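Local coordinates for protein alkylpurine DNA glycosylase AlkC (Pseudomonas fluorescens, PDB 5VHV) that probably excises alkylated purine bases from damaged DNA without flipping the lesion out of the double helix, as a step in base excision repair, at residues 273-278 with 307-312; 256-261 with 343-348; 9-14 with 39-44; 45-50 with 81-86. All coordinates share one frame; numbering follows the deposited sequence.

How the contacts relate
From the N terminus, contact 3 comes first: residues 39-44 fold back on the start of helix 11-24 and close a helical loop. Contact 4 opens at the very next residue, carrying helix 46-60 onto the turn at 81-86. The two follow in series and touch, with Arg49 reaching back to the backbone of 9-14 and 39-44. Far along the chain, in the C-terminal beta domain, contact 2 opens at 256-261 and closes at 343-348, and contact 1 lies wholly within that span. These two adjoin through neighbouring strands 253-265 and 270-279. The centres of contacts 1 and 4 are about 41 Å apart, on opposite sides of the chain's centre.

Contact 1. Residues 273-278 with 307-312; sequences LSFTLE and FKLKAF. With nucleotides of chain D.
Leu309 carries the apolar packing here, setting its CD1 methyl against both Leu273 and Phe275 of the facing strand. Leu309 CD1 lies 4.0 Å from Phe275 CZ, and CE1 is equally near, which puts the methyl at the edge of the ring and close to its plane. The Phe275 side chain leaves its backbone at a slant, and its CG sits between the backbone N and the carbonyl carbon (chi1 54°), a setting that swings the far end of the ring over to Leu309. Leu273 adds a looser touch, its CD2 being 4.2 Å from the same Leu309 CD1. Leu277 CG lies in the Phe275 ring plane at another edge.

The two strands, 270-279 and 305-314, face each other across the core of the C-terminal beta domain, consistent with the immunoglobulin-like sandwich of AlkC. Within 273-278 and 307-312 the nearest CA atoms, those of Leu273 and Leu309, are 10.2 Å apart, so side chains alone bridge the gap. Leu309 and Lys310 form a classic beta bulge opposite Val289 of strand 285-294.

The contacts with DNA lie along 307-308. The backbone N of Lys308 donates to OP1 of DG3 of chain D over 2.9 Å, almost straight at 171°. The rest is packing: that same OP1 sits at the edge of the Phe307 ring, in its plane, 3.7 Å from Phe307 CD1, and Lys308 CG lies 3.8 Å from C3' of DA2 of chain D. The bent lysine chain takes its NZ to a salt bridge with Asp290.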
# COMPACT_ATOMS: atom_id res chain seq x y z
N LEU A 273 17.89 -16.44 -13.95
CA LEU A 273 16.85 -17.34 -14.44
C LEU A 273 16.63 -17.07 -15.92
O LEU A 273 16.37 -15.93 -16.31
CB LEU A 273 15.55 -17.11 -13.66
CG LEU A 273 14.30 -17.76 -14.22
CD1 LEU A 273 14.39 -19.30 -14.23
CD2 LEU A 273 13.09 -17.33 -13.39
N SER A 274 16.73 -18.11 -16.75
CA SER A 274 16.43 -17.89 -18.15
C SER A 274 15.78 -19.12 -18.76
O SER A 274 15.98 -20.25 -18.31
CB SER A 274 17.70 -17.49 -18.94
OG SER A 274 18.67 -18.52 -18.96
N PHE A 275 14.96 -18.87 -19.78
CA PHE A 275 14.29 -19.90 -20.56
C PHE A 275 13.69 -19.24 -21.80
O PHE A 275 13.62 -18.01 -21.90
CB PHE A 275 13.21 -20.61 -19.74
CG PHE A 275 12.21 -19.68 -19.13
CD1 PHE A 275 12.46 -19.06 -17.91
CD2 PHE A 275 11.02 -19.38 -19.79
CE1 PHE A 275 11.54 -18.18 -17.34
CE2 PHE A 275 10.10 -18.51 -19.23
CZ PHE A 275 10.36 -17.91 -18.00
N THR A 276 13.24 -20.09 -22.71
CA THR A 276 12.58 -19.67 -23.94
C THR A 276 11.21 -20.32 -24.00
O THR A 276 11.07 -21.52 -23.71
CB THR A 276 13.43 -20.08 -25.15
OG1 THR A 276 14.75 -19.56 -25.00
CG2 THR A 276 12.81 -19.56 -26.45
N LEU A 277 10.20 -19.54 -24.36
CA LEU A 277 8.85 -20.05 -24.60
C LEU A 277 8.61 -20.08 -26.10
O LEU A 277 8.83 -19.09 -26.78
CB LEU A 277 7.79 -19.18 -23.92
CG LEU A 277 7.89 -19.09 -22.40
CD1 LEU A 277 6.84 -18.13 -21.87
CD2 LEU A 277 7.71 -20.47 -21.77
N GLU A 278 8.16 -21.23 -26.60
CA GLU A 278 7.80 -21.39 -28.00
C GLU A 278 6.30 -21.63 -28.10
O GLU A 278 5.79 -22.60 -27.55
CB GLU A 278 8.56 -22.56 -28.63
CG GLU A 278 8.17 -22.81 -30.10
CD GLU A 278 8.51 -24.20 -30.57
OE1 GLU A 278 7.96 -24.63 -31.61
OE2 GLU A 278 9.32 -24.88 -29.90
N PHE A 307 7.46 -13.90 -7.80
CA PHE A 307 7.93 -12.64 -8.37
C PHE A 307 7.40 -12.49 -9.79
O PHE A 307 7.25 -13.46 -10.54
CB PHE A 307 9.46 -12.62 -8.37
CG PHE A 307 10.07 -12.63 -7.00
CD1 PHE A 307 9.95 -11.53 -6.18
CD2 PHE A 307 10.76 -13.73 -6.53
CE1 PHE A 307 10.51 -11.53 -4.89
CE2 PHE A 307 11.33 -13.72 -5.25
CZ PHE A 307 11.21 -12.65 -4.45
N LYS A 308 7.15 -11.24 -10.17
CA LYS A 308 6.63 -10.95 -11.49
C LYS A 308 7.75 -11.01 -12.52
O LYS A 308 8.86 -10.54 -12.28
CB LYS A 308 6.00 -9.57 -11.53
CG LYS A 308 4.91 -9.36 -10.48
CD LYS A 308 3.74 -10.34 -10.68
CE LYS A 308 3.01 -10.08 -11.99
NZ LYS A 308 1.88 -11.06 -12.26
N LEU A 309 7.44 -11.54 -13.70
CA LEU A 309 8.42 -11.56 -14.78
C LEU A 309 7.96 -10.76 -15.98
O LEU A 309 8.53 -9.69 -16.24
CB LEU A 309 8.75 -13.01 -15.14
CG LEU A 309 10.22 -13.38 -15.04
CD1 LEU A 309 10.34 -14.88 -15.39
CD2 LEU A 309 11.03 -12.53 -15.96
N LYS A 310 6.96 -11.22 -16.73
CA LYS A 310 6.57 -10.57 -17.97
C LYS A 310 5.11 -10.91 -18.27
O LYS A 310 4.69 -12.06 -18.11
CB LYS A 310 7.47 -11.05 -19.12
CG LYS A 310 7.49 -10.17 -20.36
CD LYS A 310 8.37 -10.81 -21.45
CE LYS A 310 8.38 -10.00 -22.73
NZ LYS A 310 9.16 -8.74 -22.60
N ALA A 311 4.35 -9.92 -18.73
CA ALA A 311 3.02 -10.15 -19.27
C ALA A 311 3.03 -9.66 -20.70
O ALA A 311 3.34 -8.49 -20.96
CB ALA A 311 1.95 -9.43 -18.44
N PHE A 312 2.71 -10.53 -21.65
CA PHE A 312 2.84 -10.14 -23.05
C PHE A 312 2.03 -11.10 -23.92
O PHE A 312 1.52 -12.12 -23.46
CB PHE A 312 4.31 -10.14 -23.48
CG PHE A 312 4.91 -11.51 -23.58
CD1 PHE A 312 5.13 -12.26 -22.44
CD2 PHE A 312 5.25 -12.05 -24.81
CE1 PHE A 312 5.67 -13.52 -22.52
CE2 PHE A 312 5.80 -13.31 -24.90
CZ PHE A 312 6.00 -14.05 -23.75
P DG D 3 7.56 -7.85 -7.84
OP1 DG D 3 7.83 -9.24 -8.24
OP2 DG D 3 6.33 -7.48 -7.09
O5' DG D 3 8.73 -7.31 -6.95
C5' DG D 3 10.11 -7.62 -7.26
C4' DG D 3 11.02 -7.06 -6.19
O4' DG D 3 11.11 -5.60 -6.30
C3' DG D 3 10.60 -7.33 -4.74
O3' DG D 3 11.78 -7.67 -4.01
C2' DG D 3 9.92 -6.01 -4.30
C1' DG D 3 10.69 -4.96 -5.10
N9 DG D 3 9.91 -3.79 -5.54
C8 DG D 3 8.64 -3.77 -6.06
N7 DG D 3 8.24 -2.57 -6.42
C5 DG D 3 9.33 -1.76 -6.16
C6 DG D 3 9.49 -0.37 -6.34
O6 DG D 3 8.68 0.44 -6.82
N1 DG D 3 10.75 0.07 -5.94
C2 DG D 3 11.72 -0.74 -5.42
N2 DG D 3 12.86 -0.13 -5.07
N3 DG D 3 11.58 -2.05 -5.23
C4 DG D 3 10.37 -2.49 -5.62
P DA D 2 3.59 -3.91 -11.92
OP1 DA D 2 2.78 -4.91 -12.60
OP2 DA D 2 2.97 -2.92 -10.99
O5' DA D 2 4.73 -4.71 -11.15
C5' DA D 2 5.65 -5.51 -11.89
C4' DA D 2 6.91 -5.80 -11.08
O4' DA D 2 7.79 -4.65 -11.09
C3' DA D 2 6.68 -6.11 -9.62
O3' DA D 2 7.70 -6.98 -9.18
C2' DA D 2 6.76 -4.72 -8.98
C1' DA D 2 7.88 -4.08 -9.79
N9 DA D 2 7.81 -2.63 -9.94
C8 DA D 2 6.72 -1.91 -10.32
N7 DA D 2 6.95 -0.62 -10.44
C5 DA D 2 8.28 -0.49 -10.13
C6 DA D 2 9.13 0.63 -10.07
N6 DA D 2 8.72 1.88 -10.35
N1 DA D 2 10.43 0.42 -9.74
C2 DA D 2 10.83 -0.83 -9.48
N3 DA D 2 10.12 -1.96 -9.49
C4 DA D 2 8.84 -1.72 -9.83

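Contact 2. Residues 256-261 with 343-348; sequences HHLMVT and VHVLVN
The two backbones run antiparallel and well apart, Leu258 facing Val345 with 8.9 Å between their CA atoms and Val260 facing Val343 with 8.0 Å. Such spacing is too wide for strands paired edge to edge; it is that of two layers packed face to face, as in the immunoglobulin-like sandwich expected for this domain. Strands 253-265 and 339-347 each turn apolar side chains into the interior between the layers.

Leu258 makes the closer touch. Its CG is anti to the backbone N (chi1 171°), and from there CD1 reaches across to Val345 CG2 at 3.7 Å. The two side chains slide past one another in opposite directions, so they meet along their flanks. Two residues further along one strand and two back along the other, Val260 and Val343 slant across each other at a slightly greater distance. All four are aliphatic, and all four CB atoms point at the opposing strand, which makes this a purely hydrophobic seam within the core.

Ahead of it the chain turns a corner at His257, where phi is positive (64°), and His256 and Leu258 therefore belong to differently directed runs of backbone. Neighbouring strands fill in round the seam: Leu273 lies against Leu258, Phe275 against Val345, Ala355 against Val260 and Tyr291 against Val343. His344 turns the other way, off the core, and its NE2 hydrogen-bonds to Asp294 OD2. At the Val260 end of the seam a single methyl does the touching: CG2 of Val260 is 4.2 Å from CB of Val343 and just as far from CG2 of that valine.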
# COMPACT_ATOMS: atom_id res chain seq x y z
N HIS A 256 11.94 -24.11 -23.33
CA HIS A 256 13.25 -24.61 -23.72
C HIS A 256 14.35 -23.91 -22.94
O HIS A 256 14.18 -22.77 -22.48
CB HIS A 256 13.55 -24.40 -25.22
CG HIS A 256 12.51 -24.96 -26.13
ND1 HIS A 256 12.32 -26.32 -26.30
CD2 HIS A 256 11.60 -24.36 -26.92
CE1 HIS A 256 11.35 -26.52 -27.16
NE2 HIS A 256 10.89 -25.35 -27.55
N HIS A 257 15.48 -24.59 -22.80
CA HIS A 257 16.71 -23.99 -22.27
C HIS A 257 16.56 -23.53 -20.82
O HIS A 257 17.27 -22.61 -20.39
CB HIS A 257 17.16 -22.79 -23.12
CG HIS A 257 17.19 -23.05 -24.60
ND1 HIS A 257 17.84 -24.12 -25.16
CD2 HIS A 257 16.67 -22.33 -25.63
CE1 HIS A 257 17.70 -24.08 -26.48
NE2 HIS A 257 17.00 -23.00 -26.79
N LEU A 258 15.66 -24.10 -20.03
CA LEU A 258 15.44 -23.56 -18.69
C LEU A 258 16.67 -23.77 -17.84
O LEU A 258 17.20 -24.88 -17.78
CB LEU A 258 14.22 -24.21 -18.03
CG LEU A 258 14.00 -23.86 -16.55
CD1 LEU A 258 13.77 -22.39 -16.34
CD2 LEU A 258 12.84 -24.63 -15.93
N MET A 259 17.17 -22.71 -17.22
CA MET A 259 18.32 -22.86 -16.34
C MET A 259 18.34 -21.74 -15.31
O MET A 259 17.78 -20.66 -15.52
CB MET A 259 19.63 -22.87 -17.14
CG MET A 259 20.00 -21.55 -17.76
SD MET A 259 21.50 -21.68 -18.82
CE MET A 259 20.79 -22.41 -20.28
N VAL A 260 18.98 -22.04 -14.19
CA VAL A 260 19.39 -21.03 -13.23
C VAL A 260 20.90 -21.14 -13.09
O VAL A 260 21.42 -22.25 -12.91
CB VAL A 260 18.68 -21.20 -11.88
CG1 VAL A 260 19.23 -20.24 -10.84
CG2 VAL A 260 17.19 -20.96 -12.04
N THR A 261 21.59 -20.02 -13.24
CA THR A 261 23.04 -20.00 -13.11
C THR A 261 23.45 -18.85 -12.22
O THR A 261 22.76 -17.82 -12.16
CB THR A 261 23.72 -19.84 -14.47
OG1 THR A 261 23.35 -18.59 -15.03
CG2 THR A 261 23.30 -20.93 -15.40
N VAL A 343 13.38 -23.09 -7.99
CA VAL A 343 12.80 -21.98 -8.76
C VAL A 343 11.81 -22.57 -9.74
O VAL A 343 12.18 -23.46 -10.53
CB VAL A 343 13.88 -21.18 -9.50
CG1 VAL A 343 13.27 -19.99 -10.24
CG2 VAL A 343 14.93 -20.70 -8.52
N HIS A 344 10.55 -22.12 -9.68
CA HIS A 344 9.49 -22.62 -10.56
C HIS A 344 9.08 -21.55 -11.57
O HIS A 344 8.94 -20.38 -11.21
CB HIS A 344 8.24 -23.03 -9.78
CG HIS A 344 8.51 -23.97 -8.65
ND1 HIS A 344 8.54 -25.34 -8.80
CD2 HIS A 344 8.73 -23.73 -7.33
CE1 HIS A 344 8.79 -25.90 -7.63
NE2 HIS A 344 8.91 -24.95 -6.73
N VAL A 345 8.88 -21.95 -12.83
CA VAL A 345 8.40 -21.05 -13.88
C VAL A 345 6.89 -21.21 -14.00
O VAL A 345 6.38 -22.33 -14.11
CB VAL A 345 9.08 -21.32 -15.24
CG1 VAL A 345 8.45 -20.50 -16.35
CG2 VAL A 345 10.57 -20.99 -15.16
N LEU A 346 6.17 -20.09 -13.96
CA LEU A 346 4.71 -20.06 -13.94
C LEU A 346 4.21 -19.36 -15.20
O LEU A 346 4.61 -18.23 -15.48
CB LEU A 346 4.19 -19.30 -12.72
CG LEU A 346 4.76 -19.74 -11.37
CD1 LEU A 346 4.50 -18.70 -10.29
CD2 LEU A 346 4.13 -21.06 -11.01
N VAL A 347 3.33 -20.03 -15.94
CA VAL A 347 2.75 -19.46 -17.15
C VAL A 347 1.24 -19.65 -17.09
O VAL A 347 0.75 -20.78 -16.99
CB VAL A 347 3.34 -20.08 -18.43
CG1 VAL A 347 2.77 -19.35 -19.67
CG2 VAL A 347 4.87 -19.97 -18.43
N ASN A 348 0.50 -18.53 -17.14
CA ASN A 348 -0.94 -18.52 -16.93
C ASN A 348 -1.35 -19.40 -15.76
O ASN A 348 -2.34 -20.14 -15.84
CB ASN A 348 -1.66 -18.95 -18.21
CG ASN A 348 -1.49 -17.94 -19.33
OD1 ASN A 348 -0.72 -16.98 -19.19
ND2 ASN A 348 -2.19 -18.15 -20.44

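Contact 3. Residues 9-14 with 39-44; sequences FNVERL and AGLAEL
Leu41 sets CD2 against the first turn of helix 11-24 and CD1 against the backbone just ahead of its N-cap. CD2 does most of the work: it lies 3.6 Å from Val11 CG2, the two side chains crossing at a slant, and 4.1 Å from Leu14 CD1, which it meets tip to tip. The other methyl, CD1, rests 3.8 Å from the carbonyl O of Phe9. With CG anti to the backbone N (chi1 -179°), the leucine is stretched out from its turn, and this extension brings both methyls across.

The contact joins two elements of the N-terminal all-helical part of the protein: the first turn of one helix and the 3-10 turn 41-43 in the loop between helix 30-38 and helix 46-60. Each is braced within itself. Asn10 is the N-cap, and its OD1 accepts from Arg13 N over 3.0 Å (157° at the hydrogen), the donor tilted somewhat from the carbonyl plane. In the turn, the backbone N of Leu44 bonds to Leu41 O, 2.9 Å away.

Further out, Arg49 of helix 46-60 hydrogen-bonds through NH1 to Phe9 O and through NE to Leu44 O. Leu14 also packs on Leu34 and Ala37 of helix 30-38.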
# COMPACT_ATOMS: atom_id res chain seq x y z
N PHE A 9 11.31 14.41 11.65
CA PHE A 9 10.91 15.09 12.88
C PHE A 9 12.13 15.29 13.80
O PHE A 9 12.14 14.84 14.95
CB PHE A 9 9.82 14.31 13.60
CG PHE A 9 8.44 14.43 12.99
CD1 PHE A 9 7.64 15.51 13.29
CD2 PHE A 9 7.93 13.44 12.19
CE1 PHE A 9 6.38 15.62 12.77
CE2 PHE A 9 6.66 13.54 11.65
CZ PHE A 9 5.89 14.63 11.96
N ASN A 10 13.17 15.94 13.29
CA ASN A 10 14.33 16.26 14.11
C ASN A 10 14.10 17.59 14.84
O ASN A 10 13.04 18.21 14.73
CB ASN A 10 15.61 16.25 13.27
CG ASN A 10 15.61 17.28 12.15
OD1 ASN A 10 14.72 18.12 12.06
ND2 ASN A 10 16.62 17.20 11.28
N VAL A 11 15.08 18.01 15.64
CA VAL A 11 14.87 19.21 16.45
C VAL A 11 14.67 20.42 15.56
O VAL A 11 13.84 21.29 15.85
CB VAL A 11 16.04 19.42 17.44
CG1 VAL A 11 15.86 20.71 18.20
CG2 VAL A 11 16.11 18.27 18.41
N GLU A 12 15.40 20.49 14.45
CA GLU A 12 15.24 21.60 13.52
C GLU A 12 13.80 21.70 13.03
O GLU A 12 13.25 22.80 12.93
CB GLU A 12 16.22 21.43 12.35
CG GLU A 12 17.71 21.59 12.69
CD GLU A 12 18.32 20.47 13.58
OE1 GLU A 12 17.79 19.33 13.62
OE2 GLU A 12 19.35 20.75 14.24
N ARG A 13 13.17 20.56 12.71
CA ARG A 13 11.76 20.57 12.30
C ARG A 13 10.85 21.02 13.44
O ARG A 13 9.87 21.74 13.21
CB ARG A 13 11.32 19.19 11.79
CG ARG A 13 9.94 19.19 11.06
CD ARG A 13 10.06 19.59 9.58
NE ARG A 13 10.91 18.66 8.86
CZ ARG A 13 11.26 18.76 7.58
NH1 ARG A 13 10.78 19.73 6.81
NH2 ARG A 13 12.09 17.87 7.05
N LEU A 14 11.11 20.56 14.66
CA LEU A 14 10.29 21.00 15.79
C LEU A 14 10.41 22.51 15.97
O LEU A 14 9.43 23.19 16.26
CB LEU A 14 10.68 20.27 17.07
CG LEU A 14 10.59 18.75 17.06
CD1 LEU A 14 11.22 18.17 18.34
CD2 LEU A 14 9.13 18.31 16.92
N ALA A 39 11.66 15.60 24.74
CA ALA A 39 12.03 14.68 25.81
C ALA A 39 12.07 13.25 25.26
O ALA A 39 11.04 12.70 24.86
CB ALA A 39 11.04 14.80 26.97
N GLY A 40 13.26 12.65 25.25
CA GLY A 40 13.40 11.31 24.71
C GLY A 40 13.28 11.20 23.20
O GLY A 40 13.02 10.11 22.69
N LEU A 41 13.48 12.30 22.48
CA LEU A 41 13.25 12.31 21.03
C LEU A 41 14.02 11.20 20.32
O LEU A 41 13.49 10.54 19.42
CB LEU A 41 13.65 13.68 20.47
CG LEU A 41 13.48 13.92 18.97
CD1 LEU A 41 12.04 13.87 18.58
CD2 LEU A 41 14.10 15.24 18.57
N ALA A 42 15.28 10.99 20.71
CA ALA A 42 16.10 9.97 20.05
C ALA A 42 15.51 8.57 20.17
O ALA A 42 15.77 7.71 19.32
CB ALA A 42 17.52 10.01 20.63
N GLU A 43 14.73 8.33 21.22
CA GLU A 43 14.06 7.04 21.42
C GLU A 43 12.77 6.91 20.62
O GLU A 43 12.16 5.83 20.63
CB GLU A 43 13.74 6.84 22.91
CG GLU A 43 14.97 6.80 23.80
CD GLU A 43 14.67 7.13 25.26
OE1 GLU A 43 13.70 6.59 25.84
OE2 GLU A 43 15.43 7.94 25.82
N LEU A 44 12.32 7.97 19.95
CA LEU A 44 11.03 7.94 19.28
C LEU A 44 11.19 7.55 17.82
O LEU A 44 12.05 8.08 17.11
CB LEU A 44 10.33 9.30 19.37
CG LEU A 44 10.04 9.77 20.81
CD1 LEU A 44 9.33 11.11 20.75
CD2 LEU A 44 9.21 8.77 21.58

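Contact 4. Residues 45-50 with 81-86; sequences SVMQRM and SGFVSL. With 9B4 ((2R,5R,13R,16R)-9-(hydroxymethyl)-9-{[(2R)-2-hydroxypropoxy]methyl}-5,13-dimethyl-4,7,11,14-tetraoxaheptadecane-2,16-diol), chain L; nucleotides of chain D.
One wall of the pocket that holds the polyether 9B4 is built here, where Phe83 and Leu86 back onto Val46, Met47 and Met50. Val46 CG2 presses on one edge of the Phe83 ring, near its plane, at a tight 3.4 Å from Phe83 CE2, while across the ring CD1 looks toward O14 of 9B4. Met47 SD adds a Met-aromatic contact, oblique and 5.5 Å from the Phe83 ring centroid. Leu86 CD2 touches 9B4 C15 at 3.8 Å, and its other methyl, CD1, sits over one face of the Phe83 ring, toward the rim.

Met50 crosses Leu86 at about a right angle, its CG 3.8 Å from Leu86 CB. That CG lies anti to the backbone N (chi1 -178°), and the chain then bends at chi2 and chi3, bringing SD beside Leu86 O. An alanine here would lack CG and SD, and Leu86 would probably be left with a gap behind it and less to fix its place at the pocket.

The N-cap and first turn of helix 46-60 grip a DNA phosphate. Ser45 OG donates to OP1 of DG8 of chain D over 2.7 Å, and Met47 N donates to that same oxygen at 3.1 Å; the helix dipole may favour the phosphate too. Ser45 and Gln48 form a capping box: Ser45 N meets Gln48 OE1 at 2.8 Å (176°), and Gln48 N returns a weak bond to Ser45 OG.

Ser81 OG accepts from Val84 N in an ST motif, shaping the turn between helices 65-75 and 87-95. That turn lies between helix 46-60 and helix 11-24, whose Arg13 and Ile17 pack on Val84.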
# COMPACT_ATOMS: atom_id res chain seq x y z
N SER A 45 10.33 6.64 17.37
CA SER A 45 10.20 6.33 15.96
C SER A 45 9.48 7.46 15.24
O SER A 45 8.97 8.41 15.85
CB SER A 45 9.44 5.02 15.79
OG SER A 45 8.06 5.24 16.05
N VAL A 46 9.42 7.36 13.91
CA VAL A 46 8.83 8.47 13.16
C VAL A 46 7.36 8.68 13.54
O VAL A 46 6.91 9.82 13.72
CB VAL A 46 9.02 8.25 11.64
CG1 VAL A 46 8.19 7.08 11.12
CG2 VAL A 46 8.63 9.53 10.91
N MET A 47 6.58 7.61 13.69
CA MET A 47 5.18 7.83 14.03
C MET A 47 4.98 8.20 15.50
O MET A 47 3.99 8.88 15.82
CB MET A 47 4.34 6.62 13.66
CG MET A 47 4.24 6.36 12.12
SD MET A 47 3.52 7.76 11.20
CE MET A 47 1.80 7.37 11.34
N GLN A 48 5.89 7.80 16.39
CA GLN A 48 5.88 8.32 17.75
C GLN A 48 6.17 9.81 17.78
O GLN A 48 5.58 10.55 18.58
CB GLN A 48 6.91 7.58 18.60
CG GLN A 48 6.55 6.17 18.99
CD GLN A 48 7.66 5.53 19.79
OE1 GLN A 48 8.78 5.34 19.30
NE2 GLN A 48 7.39 5.22 21.06
N ARG A 49 7.09 10.28 16.92
CA ARG A 49 7.40 11.71 16.88
C ARG A 49 6.23 12.50 16.34
O ARG A 49 5.90 13.58 16.85
CB ARG A 49 8.65 11.96 16.01
CG ARG A 49 9.93 11.34 16.58
CD ARG A 49 11.15 11.54 15.68
NE ARG A 49 12.29 10.80 16.22
CZ ARG A 49 13.56 11.16 16.10
NH1 ARG A 49 13.90 12.26 15.44
NH2 ARG A 49 14.50 10.40 16.61
N MET A 50 5.58 11.98 15.29
CA MET A 50 4.40 12.62 14.73
C MET A 50 3.33 12.80 15.80
O MET A 50 2.79 13.90 15.98
CB MET A 50 3.87 11.78 13.56
CG MET A 50 2.66 12.37 12.85
SD MET A 50 1.11 12.02 13.66
CE MET A 50 0.86 10.28 13.30
N SER A 81 6.34 20.42 4.91
CA SER A 81 6.36 18.98 4.64
C SER A 81 4.96 18.38 4.76
O SER A 81 4.28 18.57 5.77
CB SER A 81 7.30 18.27 5.62
OG SER A 81 7.05 16.87 5.60
N GLY A 82 4.57 17.61 3.74
CA GLY A 82 3.29 16.92 3.79
C GLY A 82 3.27 15.77 4.79
O GLY A 82 2.27 15.53 5.46
N PHE A 83 4.39 15.06 4.92
CA PHE A 83 4.48 14.00 5.92
C PHE A 83 4.43 14.57 7.33
O PHE A 83 3.71 14.05 8.19
CB PHE A 83 5.77 13.21 5.70
CG PHE A 83 5.89 12.02 6.59
CD1 PHE A 83 5.37 10.80 6.20
CD2 PHE A 83 6.47 12.13 7.84
CE1 PHE A 83 5.45 9.69 7.04
CE2 PHE A 83 6.56 11.03 8.68
CZ PHE A 83 6.05 9.81 8.27
N VAL A 84 5.14 15.67 7.58
CA VAL A 84 5.08 16.31 8.90
C VAL A 84 3.65 16.71 9.23
O VAL A 84 3.22 16.62 10.39
CB VAL A 84 6.04 17.51 8.96
CG1 VAL A 84 5.73 18.40 10.17
CG2 VAL A 84 7.47 17.01 9.03
N SER A 85 2.88 17.13 8.23
CA SER A 85 1.52 17.59 8.44
C SER A 85 0.57 16.50 8.94
O SER A 85 -0.56 16.82 9.33
CB SER A 85 0.97 18.19 7.14
OG SER A 85 1.82 19.28 6.74
N LEU A 86 1.00 15.24 8.96
CA LEU A 86 0.19 14.19 9.57
C LEU A 86 -0.18 14.49 11.03
O LEU A 86 -1.18 13.94 11.51
CB LEU A 86 0.91 12.84 9.53
CG LEU A 86 1.12 12.20 8.17
CD1 LEU A 86 2.08 11.00 8.25
CD2 LEU A 86 -0.19 11.78 7.57
C01 9B4 L . 9.31 1.85 4.89
C02 9B4 L . 8.37 2.63 3.97
C03 9B4 L . 8.58 4.11 4.20
C05 9B4 L . 7.79 6.23 3.73
C06 9B4 L . 7.33 7.14 2.60
C07 9B4 L . 5.93 6.76 2.13
C09 9B4 L . 3.71 6.50 2.82
C10 9B4 L . 2.65 7.33 3.53
C12 9B4 L . 1.92 9.57 3.87
C13 9B4 L . 1.87 10.93 3.17
C15 9B4 L . 1.36 12.00 4.14
C16 9B4 L . 2.86 7.14 5.03
C17 9B4 L . 8.25 7.03 1.37
C23 9B4 L . 7.30 8.54 3.21
C25 9B4 L . 8.33 10.40 2.34
C26 9B4 L . 8.05 11.81 1.84
C27 9B4 L . 6.57 12.03 1.53
C34 9B4 L . 6.34 1.63 3.25
C35 9B4 L . 4.98 2.26 3.02
C37 9B4 L . 4.10 1.22 2.32
O04 9B4 L . 7.71 4.87 3.40
O08 9B4 L . 5.01 6.93 3.16
O11 9B4 L . 2.77 8.69 3.18
O14 9B4 L . 3.15 11.30 2.73
O18 9B4 L . 9.62 7.18 1.67
O24 9B4 L . 7.20 9.56 2.27
O28 9B4 L . 8.46 12.66 2.87
O33 9B4 L . 7.03 2.34 4.24
O36 9B4 L . 4.43 2.65 4.26
P DG D 8 7.53 3.33 13.13
OP1 DG D 8 6.93 4.55 13.69
OP2 DG D 8 8.58 2.57 13.85
O5' DG D 8 6.40 2.26 12.79
C5' DG D 8 5.30 2.65 12.01
C4' DG D 8 4.48 1.45 11.64
O4' DG D 8 5.25 0.61 10.75
C3' DG D 8 4.09 0.55 12.83
O3' DG D 8 2.71 0.53 12.93
C2' DG D 8 4.69 -0.81 12.49
C1' DG D 8 4.86 -0.72 10.99
N9 DG D 8 5.84 -1.62 10.42
C8 DG D 8 7.19 -1.74 10.73
N7 DG D 8 7.81 -2.65 10.03
C5 DG D 8 6.80 -3.18 9.21
C6 DG D 8 6.86 -4.21 8.24
O6 DG D 8 7.84 -4.89 7.90
N1 DG D 8 5.61 -4.44 7.65
C2 DG D 8 4.47 -3.75 7.96
N2 DG D 8 3.38 -4.09 7.28
N3 DG D 8 4.39 -2.78 8.87
C4 DG D 8 5.60 -2.56 9.44